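PDB 2UVF: exopolygalacturonase, which hydrolyses polygalacturonan chains of pectin from their ends, as a periplasmic family 28 glycoside hydrolase. Local coordinates for residues M487-K492 with V529-G534; Y430-H435 with M458-I463. One frame throughout, in Å; residues are numbered along the deposited sequence. Where two conformers were deposited one is given.

Interaction 1. Residues M487-K492 with V529-G534; sequences MRDLAK and VDNSTG. With SO4 (sulfate ion), chain E.
Two successive coils of the parallel beta-helix that characterises family 28 glycoside hydrolases stack here in exact register, through a strand and round the corner that follows. Backbone bonds form the frame. Met487 O accepts from Asp530 N at 3.0 Å and also from Gln107 NE2, so the strand is tied to the N-terminal fibronectin type III region as well. Asp530 O in turn takes a nearly straight bond (164°) from Asp489 N at 2.9 Å. Asp489 has a left-handed backbone conformation that turns the chain, and just beyond it the ladder loosens: Leu490 N reaches Asn531 O at 3.2 Å in a weak, bent bond. It tightens again where Thr533 N meets Leu490 O at 3.0 Å, almost along the carbonyl axis. Water 1 links Asp489 O with Thr533 OG1. On the face of Met487 and Val529, the methionine chain bends at its last torsion so that CE lies 3.6 Å from Val529 CG2, while Leu490 CD1 comes across the valine's other methyl at about a right angle. The opposite face is polar. Arg488 and Asp530 run side by side, each with CG anti to the backbone N, but their charged ends stay apart; Asp530 OD1 is held by Asn562 ND2 of the next coil. At the corner, Asp489 and Asn531 lie alongside one another, carboxylate and amide only 15° from coplanar, with no bond between their OD1 atoms. A sulfate, probably from the crystallisation liquor, is gripped by Arg488 NH2, which donates to both its O1 (3.0 Å) and its O3 (3.2 Å).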
ATOM      1  N   MET A 487      -8.819  -0.385 -14.902  1.00 23.42           N
ATOM      2  CA  MET A 487      -8.773   0.987 -14.420  1.00 23.83           C
ATOM      3  C   MET A 487      -9.744   1.903 -15.148  1.00 23.61           C
ATOM      4  O   MET A 487      -9.967   1.749 -16.340  1.00 23.60           O
ATOM      5  CB  MET A 487      -7.355   1.540 -14.526  1.00 23.82           C
ATOM      6  CG  MET A 487      -6.263   0.550 -14.093  1.00 23.24           C
ATOM      7  SD  MET A 487      -4.697   1.350 -13.661  1.00 27.12           S
ATOM      8  CE  MET A 487      -3.853   1.543 -15.195  1.00 25.79           C
ATOM      9  N   ARG A 488     -10.327   2.850 -14.418  1.00 23.50           N
ATOM     10  CA  ARG A 488     -11.359   3.713 -15.001  1.00 24.88           C
ATOM     11  C   ARG A 488     -11.244   5.119 -14.432  1.00 23.96           C
ATOM     12  O   ARG A 488     -11.120   5.293 -13.224  1.00 24.13           O
ATOM     13  CB  ARG A 488     -12.766   3.124 -14.761  1.00 24.82           C
ATOM     14  CG  ARG A 488     -13.924   4.065 -15.039  1.00 26.41           C
ATOM     15  CD  ARG A 488     -15.252   3.365 -15.244  1.00 26.83           C
ATOM     16  NE  ARG A 488     -16.021   4.112 -16.254  1.00 35.49           N
ATOM     17  CZ  ARG A 488     -17.025   4.938 -15.966  1.00 37.98           C
ATOM     18  NH1 ARG A 488     -17.418   5.083 -14.704  1.00 40.23           N
ATOM     19  NH2 ARG A 488     -17.640   5.610 -16.929  1.00 36.15           N
ATOM     20  N   ASP A 489     -11.284   6.117 -15.306  1.00 24.34           N
ATOM     21  CA  ASP A 489     -11.306   7.511 -14.875  1.00 24.41           C
ATOM     22  C   ASP A 489     -10.049   7.912 -14.090  1.00 24.99           C
ATOM     23  O   ASP A 489     -10.123   8.683 -13.134  1.00 25.25           O
ATOM     24  CB  ASP A 489     -12.574   7.810 -14.065  1.00 24.87           C
ATOM     25  CG  ASP A 489     -13.838   7.770 -14.902  1.00 24.82           C
ATOM     26  OD1 ASP A 489     -13.761   7.775 -16.133  1.00 28.61           O
ATOM     27  OD2 ASP A 489     -14.932   7.755 -14.329  1.00 28.13           O
ATOM     28  N   LEU A 490      -8.892   7.422 -14.528  1.00 25.00           N
ATOM     29  CA  LEU A 490      -7.632   7.849 -13.960  1.00 26.03           C
ATOM     30  C   LEU A 490      -7.524   9.351 -14.108  1.00 26.73           C
ATOM     31  O   LEU A 490      -7.971   9.897 -15.106  1.00 25.96           O
ATOM     32  CB  LEU A 490      -6.459   7.145 -14.643  1.00 26.34           C
ATOM     33  CG  LEU A 490      -6.283   5.649 -14.387  1.00 25.67           C
ATOM     34  CD1 LEU A 490      -5.024   5.197 -15.076  1.00 25.94           C
ATOM     35  CD2 LEU A 490      -6.242   5.345 -12.886  1.00 27.45           C
ATOM     36  N   ALA A 491      -6.988  10.027 -13.100  1.00 28.00           N
ATOM     37  CA  ALA A 491      -6.972  11.499 -13.123  1.00 29.24           C
ATOM     38  C   ALA A 491      -5.775  12.065 -13.879  1.00 30.18           C
ATOM     39  O   ALA A 491      -5.832  13.204 -14.343  1.00 30.95           O
ATOM     40  CB  ALA A 491      -7.059  12.091 -11.703  1.00 29.40           C
ATOM     41  N   LYS A 492      -4.700  11.287 -14.025  1.00 31.34           N
ATOM     42  CA  LYS A 492      -3.529  11.798 -14.748  1.00 32.91           C
ATOM     43  C   LYS A 492      -3.029  10.881 -15.855  1.00 33.50           C
ATOM     44  O   LYS A 492      -3.196  11.181 -17.040  1.00 34.29           O
ATOM     45  CB  LYS A 492      -2.359  12.113 -13.800  1.00 32.34           C
ATOM     46  CG  LYS A 492      -2.597  13.160 -12.730  1.00 33.20           C
ATOM     47  CD  LYS A 492      -1.232  13.465 -12.051  1.00 34.02           C
ATOM     48  CE  LYS A 492      -1.358  14.396 -10.838  1.00 37.32           C
ATOM     49  NZ  LYS A 492      -2.376  15.488 -10.988  1.00 38.29           N
ATOM     50  N   VAL A 529      -7.627   0.453 -19.542  1.00 28.33           N
ATOM     51  CA  VAL A 529      -8.012   1.723 -18.969  1.00 28.89           C
ATOM     52  C   VAL A 529      -9.111   2.324 -19.829  1.00 29.25           C
ATOM     53  O   VAL A 529      -8.945   2.468 -21.042  1.00 29.34           O
ATOM     54  CB  VAL A 529      -6.844   2.765 -18.935  1.00 28.66           C
ATOM     55  CG1 VAL A 529      -7.306   4.069 -18.264  1.00 27.09           C
ATOM     56  CG2 VAL A 529      -5.614   2.216 -18.252  1.00 28.77           C
ATOM     57  N   ASP A 530     -10.219   2.686 -19.185  1.00 29.77           N
ATOM     58  CA  ASP A 530     -11.246   3.515 -19.806  1.00 29.77           C
ATOM     59  C   ASP A 530     -11.227   4.899 -19.169  1.00 30.23           C
ATOM     60  O   ASP A 530     -11.578   5.054 -18.002  1.00 29.19           O
ATOM     61  CB  ASP A 530     -12.624   2.887 -19.651  1.00 29.22           C
ATOM     62  CG  ASP A 530     -13.715   3.639 -20.415  1.00 29.74           C
ATOM     63  OD1 ASP A 530     -13.439   4.509 -21.278  1.00 28.40           O
ATOM     64  OD2 ASP A 530     -14.884   3.347 -20.135  1.00 30.23           O
ATOM     65  N   ASN A 531     -10.818   5.889 -19.960  0.50 30.42           N
ATOM     66  CA  ASN A 531     -10.776   7.293 -19.566  0.50 30.94           C
ATOM     67  C   ASN A 531      -9.599   7.646 -18.683  0.50 32.28           C
ATOM     68  O   ASN A 531      -9.326   6.985 -17.670  0.50 32.54           O
ATOM     69  CB  ASN A 531     -12.078   7.750 -18.890  0.50 30.30           C
ATOM     70  CG  ASN A 531     -13.308   7.518 -19.753  0.50 28.34           C
ATOM     71  OD1 ASN A 531     -14.381   7.188 -19.241  0.50 24.97           O
ATOM     72  ND2 ASN A 531     -13.161   7.696 -21.055  0.50 24.57           N
ATOM     73  N   SER A 532      -8.900   8.689 -19.101  1.00 33.70           N
ATOM     74  CA  SER A 532      -7.884   9.341 -18.299  1.00 36.26           C
ATOM     75  C   SER A 532      -8.183  10.808 -18.566  1.00 37.81           C
ATOM     76  O   SER A 532      -8.111  11.253 -19.722  1.00 38.93           O
ATOM     77  CB  SER A 532      -6.499   8.988 -18.797  1.00 36.42           C
ATOM     78  OG  SER A 532      -5.570   8.869 -17.730  1.00 39.59           O
ATOM     79  N   THR A 533      -8.558  11.538 -17.515  1.00 39.09           N
ATOM     80  CA  THR A 533      -9.071  12.899 -17.638  1.00 40.43           C
ATOM     81  C   THR A 533      -7.969  13.966 -17.475  1.00 41.12           C
ATOM     82  O   THR A 533      -8.253  15.167 -17.480  1.00 41.42           O
ATOM     83  CB  THR A 533     -10.232  13.157 -16.637  1.00 40.32           C
ATOM     84  OG1 THR A 533      -9.712  13.523 -15.353  1.00 41.46           O
ATOM     85  CG2 THR A 533     -11.140  11.908 -16.480  1.00 41.84           C
ATOM     86  N   GLY A 534      -6.724  13.532 -17.317  1.00 41.63           N
ATOM     87  CA  GLY A 534      -5.594  14.464 -17.234  1.00 42.74           C
ATOM     88  C   GLY A 534      -5.189  14.996 -18.602  1.00 43.49           C
ATOM     89  O   GLY A 534      -5.918  14.827 -19.579  1.00 43.42           O
TER
HETATM   90  S   SO4 E1608     -17.702   5.278 -20.614  1.00 63.09           S
HETATM   91  O1  SO4 E1608     -17.970   4.266 -19.582  1.00 62.55           O
HETATM   92  O2  SO4 E1608     -18.970   5.620 -21.265  1.00 63.14           O
HETATM   93  O3  SO4 E1608     -17.136   6.483 -19.999  1.00 62.52           O
HETATM   94  O4  SO4 E1608     -16.778   4.739 -21.619  1.00 61.53           O
HETATM   95  O   HOH W   1     -10.736  11.607 -13.109  1.00 26.09           O

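Interaction 2. Residues Y430-H435 with M458-I463; sequences YFRMGH and MYLTDI
Coil-to-coil stacking at a corner of the parallel beta-helix joins 430-435 to 458-463, and three bonds to main-chain carbonyls carry it. Tyr459 N donates to Phe431 O at 2.8 Å, straight (171°) and nearly along the C=O axis, closing the short parallel bridge of Phe431 with Met458. Past Leu460, whose left-handed backbone makes the turn, a side chain takes over: Thr461 OG1 donates to Arg432 O at 2.7 Å, with chi1 at -28°, away from a staggered position. Asp462 N then reaches Gly434 O at 3.0 Å; Gly434 is extended at positive phi, where a CB would press against the carbonyl O of Met433. Water 2 sits between the two segments, accepting from Gly434 N and lying where it can donate to Leu460 O or Asp462 OD1. Water 3 bridges the coils farther along, donating to His435 O at 3.2 Å and to Asp462 OD2 at 2.7 Å. Inside the coil, Met458 bends at chi2 (73°) and runs alongside Phe431, bringing CE to 3.6 Å from CD2 of that ring, while its SD makes an oblique Met-aromatic contact. On the outer side Tyr430 and Tyr459 point the same way, and Tyr430 OH nears Tyr459 CD2 at 3.3 Å. Leu460 lays CG over the centre of the Tyr459 ring and CD1 over a face of the Arg432 guanidinium, 3.8 Å from NH1. In the next shell, Phe398 of the preceding coil meets the Phe431 ring with its plane almost parallel, and Tyr94 packs on the Tyr430 ring, whose hydroxyl is bonded to Glu285 OE2. The Arg432 guanidinium, at the end of an extended chain, is set in place by salt bridges from NE to Glu285 OE1 and from NH2 to Asp399 OD1.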
ATOM      1  N   TYR A 430      -8.954  -2.471  -4.126  1.00 21.48           N
ATOM      2  CA  TYR A 430      -9.656  -1.395  -4.832  1.00 21.76           C
ATOM      3  C   TYR A 430      -8.994  -0.039  -4.539  1.00 22.09           C
ATOM      4  O   TYR A 430      -8.992   0.423  -3.409  1.00 22.61           O
ATOM      5  CB  TYR A 430     -11.110  -1.377  -4.403  1.00 21.81           C
ATOM      6  CG  TYR A 430     -11.993  -0.419  -5.164  1.00 21.45           C
ATOM      7  CD1 TYR A 430     -12.565  -0.781  -6.372  1.00 21.12           C
ATOM      8  CD2 TYR A 430     -12.284   0.847  -4.647  1.00 20.87           C
ATOM      9  CE1 TYR A 430     -13.408   0.114  -7.054  1.00 21.58           C
ATOM     10  CE2 TYR A 430     -13.093   1.724  -5.305  1.00 21.32           C
ATOM     11  CZ  TYR A 430     -13.663   1.364  -6.508  1.00 22.04           C
ATOM     12  OH  TYR A 430     -14.512   2.264  -7.152  1.00 20.87           O
ATOM     13  N   PHE A 431      -8.423   0.587  -5.560  1.00 22.20           N
ATOM     14  CA  PHE A 431      -7.808   1.903  -5.393  1.00 22.21           C
ATOM     15  C   PHE A 431      -8.811   2.944  -5.848  1.00 21.26           C
ATOM     16  O   PHE A 431      -9.302   2.855  -6.973  1.00 23.08           O
ATOM     17  CB  PHE A 431      -6.505   2.020  -6.202  1.00 22.30           C
ATOM     18  CG  PHE A 431      -5.494   0.966  -5.868  1.00 22.42           C
ATOM     19  CD1 PHE A 431      -4.499   1.212  -4.933  1.00 24.10           C
ATOM     20  CD2 PHE A 431      -5.528  -0.278  -6.502  1.00 21.87           C
ATOM     21  CE1 PHE A 431      -3.553   0.227  -4.609  1.00 20.91           C
ATOM     22  CE2 PHE A 431      -4.592  -1.267  -6.197  1.00 22.16           C
ATOM     23  CZ  PHE A 431      -3.594  -1.017  -5.248  1.00 22.23           C
ATOM     24  N   ARG A 432      -9.184   3.863  -4.966  0.50 19.87           N
ATOM     25  CA  ARG A 432      -9.984   5.001  -5.365  0.50 18.75           C
ATOM     26  C   ARG A 432      -9.019   6.170  -5.582  0.50 19.56           C
ATOM     27  O   ARG A 432      -8.110   6.052  -6.366  0.50 19.24           O
ATOM     28  CB  ARG A 432     -11.101   5.307  -4.356  0.50 18.17           C
ATOM     29  CG  ARG A 432     -12.280   6.082  -4.949  0.50 16.36           C
ATOM     30  CD  ARG A 432     -13.426   6.208  -3.950  0.50 14.36           C
ATOM     31  NE  ARG A 432     -14.442   7.151  -4.392  0.50 11.32           N
ATOM     32  CZ  ARG A 432     -14.337   8.476  -4.303  0.50 10.91           C
ATOM     33  NH1 ARG A 432     -15.328   9.249  -4.748  0.50  9.57           N
ATOM     34  NH2 ARG A 432     -13.235   9.038  -3.791  0.50  7.70           N
ATOM     35  N   MET A 433      -9.194   7.281  -4.883  1.00 20.99           N
ATOM     36  CA  MET A 433      -8.275   8.415  -5.064  1.00 23.44           C
ATOM     37  C   MET A 433      -6.930   8.191  -4.401  1.00 22.62           C
ATOM     38  O   MET A 433      -6.806   7.408  -3.451  1.00 22.09           O
ATOM     39  CB  MET A 433      -8.921   9.764  -4.672  1.00 22.94           C
ATOM     40  CG  MET A 433     -10.162  10.014  -5.497  1.00 24.08           C
ATOM     41  SD  MET A 433     -10.905  11.607  -5.470  1.00 28.01           S
ATOM     42  CE  MET A 433      -9.555  12.656  -5.972  1.00 28.81           C
ATOM     43  N   GLY A 434      -5.916   8.860  -4.944  1.00 22.68           N
ATOM     44  CA  GLY A 434      -4.551   8.758  -4.434  1.00 22.64           C
ATOM     45  C   GLY A 434      -3.606   9.116  -5.555  1.00 22.97           C
ATOM     46  O   GLY A 434      -4.022   9.192  -6.695  1.00 23.50           O
ATOM     47  N   HIS A 435      -2.336   9.323  -5.233  1.00 23.30           N
ATOM     48  CA  HIS A 435      -1.382   9.875  -6.179  1.00 23.27           C
ATOM     49  C   HIS A 435      -0.816   8.799  -7.094  1.00 23.61           C
ATOM     50  O   HIS A 435      -0.109   9.103  -8.050  1.00 22.05           O
ATOM     51  CB  HIS A 435      -0.232  10.585  -5.439  1.00 23.39           C
ATOM     52  CG  HIS A 435      -0.616  11.871  -4.789  1.00 23.61           C
ATOM     53  ND1 HIS A 435      -1.918  12.186  -4.454  1.00 23.94           N
ATOM     54  CD2 HIS A 435       0.143  12.918  -4.380  1.00 22.05           C
ATOM     55  CE1 HIS A 435      -1.945  13.374  -3.878  1.00 20.97           C
ATOM     56  NE2 HIS A 435      -0.706  13.831  -3.805  1.00 23.39           N
ATOM     57  N   MET A 458      -8.772   0.020 -10.215  1.00 24.60           N
ATOM     58  CA  MET A 458      -8.501   1.419  -9.873  1.00 23.90           C
ATOM     59  C   MET A 458      -9.584   2.321 -10.458  1.00 24.16           C
ATOM     60  O   MET A 458      -9.860   2.263 -11.658  1.00 24.25           O
ATOM     61  CB  MET A 458      -7.146   1.867 -10.424  1.00 23.28           C
ATOM     62  CG  MET A 458      -5.948   1.171  -9.855  1.00 23.20           C
ATOM     63  SD  MET A 458      -5.754  -0.531 -10.426  1.00 25.75           S
ATOM     64  CE  MET A 458      -4.111  -0.800  -9.797  1.00 22.12           C
ATOM     65  N   TYR A 459     -10.179   3.151  -9.608  1.00 23.76           N
ATOM     66  CA  TYR A 459     -11.204   4.093 -10.035  1.00 23.43           C
ATOM     67  C   TYR A 459     -10.907   5.460  -9.445  1.00 22.80           C
ATOM     68  O   TYR A 459     -10.900   5.596  -8.241  1.00 23.14           O
ATOM     69  CB  TYR A 459     -12.595   3.581  -9.599  1.00 23.78           C
ATOM     70  CG  TYR A 459     -13.706   4.546  -9.907  1.00 23.24           C
ATOM     71  CD1 TYR A 459     -13.988   4.925 -11.219  1.00 23.74           C
ATOM     72  CD2 TYR A 459     -14.478   5.088  -8.890  1.00 22.99           C
ATOM     73  CE1 TYR A 459     -15.017   5.852 -11.502  1.00 24.60           C
ATOM     74  CE2 TYR A 459     -15.513   5.990  -9.158  1.00 22.20           C
ATOM     75  CZ  TYR A 459     -15.774   6.358 -10.455  1.00 24.13           C
ATOM     76  OH  TYR A 459     -16.773   7.270 -10.701  1.00 26.35           O
ATOM     77  N   LEU A 460     -10.620   6.446 -10.302  1.00 23.18           N
ATOM     78  CA  LEU A 460     -10.354   7.871  -9.943  1.00 23.25           C
ATOM     79  C   LEU A 460      -8.943   8.161  -9.426  1.00 23.04           C
ATOM     80  O   LEU A 460      -8.593   9.331  -9.129  1.00 22.76           O
ATOM     81  CB  LEU A 460     -11.397   8.468  -8.968  1.00 23.65           C
ATOM     82  CG  LEU A 460     -12.872   8.495  -9.387  1.00 23.23           C
ATOM     83  CD1 LEU A 460     -13.709   8.965  -8.199  1.00 24.47           C
ATOM     84  CD2 LEU A 460     -13.141   9.337 -10.612  1.00 23.81           C
ATOM     85  N   THR A 461      -8.131   7.103  -9.338  1.00 22.17           N
ATOM     86  CA  THR A 461      -6.727   7.208  -8.887  1.00 21.28           C
ATOM     87  C   THR A 461      -5.980   8.097  -9.887  1.00 20.93           C
ATOM     88  O   THR A 461      -6.409   8.193 -11.027  1.00 20.86           O
ATOM     89  CB  THR A 461      -6.074   5.798  -8.829  1.00 20.97           C
ATOM     90  OG1 THR A 461      -7.092   4.822  -8.569  1.00 20.94           O
ATOM     91  CG2 THR A 461      -4.987   5.723  -7.743  1.00 18.75           C
ATOM     92  N   ASP A 462      -4.887   8.739  -9.481  1.00 20.17           N
ATOM     93  CA  ASP A 462      -4.144   9.608 -10.399  1.00 20.78           C
ATOM     94  C   ASP A 462      -3.418   8.790 -11.478  1.00 21.66           C
ATOM     95  O   ASP A 462      -3.445   9.135 -12.668  1.00 21.96           O
ATOM     96  CB  ASP A 462      -3.137  10.502  -9.646  1.00 19.98           C
ATOM     97  CG  ASP A 462      -3.797  11.650  -8.909  1.00 22.24           C
ATOM     98  OD1 ASP A 462      -5.035  11.742  -8.938  1.00 23.48           O
ATOM     99  OD2 ASP A 462      -3.077  12.466  -8.291  1.00 23.50           O
ATOM    100  N   ILE A 463      -2.759   7.716 -11.045  1.00 22.04           N
ATOM    101  CA  ILE A 463      -1.829   6.974 -11.871  1.00 23.34           C
ATOM    102  C   ILE A 463      -1.953   5.511 -11.473  1.00 23.78           C
ATOM    103  O   ILE A 463      -2.164   5.218 -10.307  1.00 24.74           O
ATOM    104  CB  ILE A 463      -0.342   7.543 -11.719  1.00 22.63           C
ATOM    105  CG1 ILE A 463      -0.270   8.999 -12.205  1.00 23.51           C
ATOM    106  CG2 ILE A 463       0.672   6.698 -12.487  1.00 24.86           C
ATOM    107  CD1 ILE A 463       0.986   9.787 -11.814  1.00 23.23           C
TER
HETATM  108  O   HOH W   2      -7.150  10.392  -7.295  1.00 18.38           O
HETATM  109  O   HOH W   3      -0.390  12.186  -8.736  1.00 30.67           O

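Overall arrangement
The two interactions are consecutive steps along one beta-helix, their centres 9 Å apart, with strands 448-459 and 476-490 as neighbours between them. Two probable backbone hydrogen bonds carry the corner across this step: Ala491 N to Thr461 O and Lys492 N to Asp462 O, both 2.8 Å. Side chains continue the stacking, Met487 on Met458 inside and Asp489 OD2 against Tyr459 CE1 (3.4 Å) outside. In interaction 1 the side chain of Lys492 lies about 11 Å from a bound galacturonic acid and is not in contact with the sugar. In interaction 2 the side chain of His435 lies about 2 Å from a bound nickel ion, close enough to coordinate it.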